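Local coordinates for protein leucyl aminopeptidase (Trypanosoma brucei brucei, PDB 5NTD) that probably removes leucine and other residues from the N-termini of peptides as an M17 aminopeptidase with two manganese ions in its active site, bound here by bestatin, at residues G45-V50 / L64-P69. Sequence-based numbering, arbitrary orientation.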
# COMPACT_ATOMS: atom_id res chain seq x y z
N GLY G 45 -7.08 50.22 -19.58
CA GLY G 45 -5.60 50.23 -19.58
C GLY G 45 -4.88 48.94 -19.94
O GLY G 45 -3.64 48.86 -19.90
N LEU G 46 -5.65 47.94 -20.36
CA LEU G 46 -5.05 46.69 -20.83
C LEU G 46 -5.64 46.30 -22.17
O LEU G 46 -6.85 46.32 -22.36
CB LEU G 46 -5.30 45.58 -19.81
CG LEU G 46 -4.76 44.21 -20.19
CD1 LEU G 46 -3.23 44.17 -20.27
CD2 LEU G 46 -5.26 43.17 -19.18
N ALA G 47 -4.77 45.90 -23.08
CA ALA G 47 -5.21 45.31 -24.34
C ALA G 47 -4.41 44.07 -24.62
O ALA G 47 -3.19 44.03 -24.36
CB ALA G 47 -5.05 46.29 -25.49
N VAL G 48 -5.09 43.09 -25.21
CA VAL G 48 -4.46 41.80 -25.51
C VAL G 48 -4.51 41.57 -27.01
O VAL G 48 -5.54 41.78 -27.64
CB VAL G 48 -5.16 40.66 -24.76
CG1 VAL G 48 -4.40 39.34 -24.92
CG2 VAL G 48 -5.31 40.99 -23.28
N LEU G 49 -3.40 41.10 -27.55
CA LEU G 49 -3.33 40.74 -28.93
C LEU G 49 -2.83 39.31 -29.09
O LEU G 49 -1.68 39.01 -28.75
CB LEU G 49 -2.36 41.69 -29.67
CG LEU G 49 -2.08 41.36 -31.16
CD1 LEU G 49 -3.35 41.43 -31.99
CD2 LEU G 49 -1.02 42.29 -31.72
N VAL G 50 -3.67 38.44 -29.64
CA VAL G 50 -3.29 37.01 -29.79
C VAL G 50 -3.43 36.51 -31.21
O VAL G 50 -4.48 36.64 -31.83
CB VAL G 50 -3.96 36.03 -28.77
CG1 VAL G 50 -3.60 36.44 -27.35
CG2 VAL G 50 -5.44 36.03 -28.89
N LEU G 64 -3.99 48.50 -36.18
CA LEU G 64 -4.74 48.38 -34.90
C LEU G 64 -4.45 49.60 -34.01
O LEU G 64 -3.31 50.07 -33.96
CB LEU G 64 -4.41 47.06 -34.18
CG LEU G 64 -4.89 45.80 -34.95
CD1 LEU G 64 -4.44 44.55 -34.24
CD2 LEU G 64 -6.41 45.78 -35.10
N PRO G 65 -5.46 50.08 -33.28
CA PRO G 65 -5.37 51.35 -32.56
C PRO G 65 -4.25 51.47 -31.53
O PRO G 65 -3.88 52.57 -31.15
CB PRO G 65 -6.73 51.46 -31.86
CG PRO G 65 -7.29 50.09 -31.83
CD PRO G 65 -6.75 49.41 -33.05
N PHE G 66 -3.75 50.34 -31.04
CA PHE G 66 -2.72 50.34 -29.97
C PHE G 66 -1.33 50.14 -30.53
O PHE G 66 -0.37 50.06 -29.78
CB PHE G 66 -3.04 49.26 -28.90
CG PHE G 66 -3.19 47.88 -29.47
CD1 PHE G 66 -2.09 47.11 -29.76
CD2 PHE G 66 -4.46 47.39 -29.79
CE1 PHE G 66 -2.23 45.85 -30.33
CE2 PHE G 66 -4.62 46.14 -30.37
CZ PHE G 66 -3.51 45.37 -30.64
N TYR G 67 -1.23 49.92 -31.83
CA TYR G 67 0.04 49.47 -32.41
C TYR G 67 1.03 50.62 -32.40
O TYR G 67 0.67 51.74 -32.67
CB TYR G 67 -0.13 48.96 -33.85
CG TYR G 67 1.08 48.23 -34.40
CD1 TYR G 67 2.08 48.90 -35.08
CD2 TYR G 67 1.21 46.85 -34.26
CE1 TYR G 67 3.18 48.22 -35.60
CE2 TYR G 67 2.30 46.16 -34.78
CZ TYR G 67 3.29 46.85 -35.45
OH TYR G 67 4.37 46.16 -35.93
N ASN G 68 2.26 50.31 -32.06
CA ASN G 68 3.36 51.26 -32.14
C ASN G 68 4.67 50.48 -32.15
O ASN G 68 4.64 49.26 -32.20
CB ASN G 68 3.27 52.27 -30.99
CG ASN G 68 3.85 51.75 -29.69
OD1 ASN G 68 4.14 50.57 -29.55
ND2 ASN G 68 4.03 52.65 -28.74
N PRO G 69 5.82 51.15 -32.11
CA PRO G 69 7.07 50.37 -32.27
C PRO G 69 7.42 49.43 -31.11
O PRO G 69 8.11 48.42 -31.31
CB PRO G 69 8.14 51.46 -32.37
CG PRO G 69 7.39 52.64 -32.91
CD PRO G 69 6.05 52.59 -32.26
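A47 and L49, on the extended strand that fills most of 45-50, face the irregular segment 64-69 and meet F66 and L64. The two backbones stay well apart: the nearest CA atoms, those of A47 and F66, are 7.9 Å from each other, so side chains alone bridge the gap. Segment 64-69 opens with a type I beta turn from L64 to Y67, closed by a 3.0 Å hydrogen bond from Y67 N to L64 O. The turn directs both L64 and F66 at the strand.

F66 takes up the middle of the contact. Its CG sits between its own backbone N and carbonyl carbon (chi1 55°), which drops the ring from the turn onto the strand. L49 meets the far end of that ring obliquely, its CB 4.0 Å from F66 CZ and its CD2 4.0 Å from F66 CE1. The other methyl of L49, CD1, reaches L64 CD1 at 4.0 Å, so the forked leucine tip is shared between the two turn residues. A47 adds a looser touch, with CB 4.5 Å from F66 CD2. All four residues are buried and the contact is purely apolar.

Neighbouring strands enlarge this core: F144 packs edge-to-face with F66, and V102 also touches the F66 side chain. Downstream of the turn, N68 caps helix 69-77 through a hydrogen bond from V71 N to its OD1. The arrangement illustrates how a loop between helices closes over one face of a mixed beta-sheet, here in the alpha/beta, macro-like N-terminal domain of an M17 aminopeptidase, in which strand 46-52 runs between strands 140-145 and 99-107.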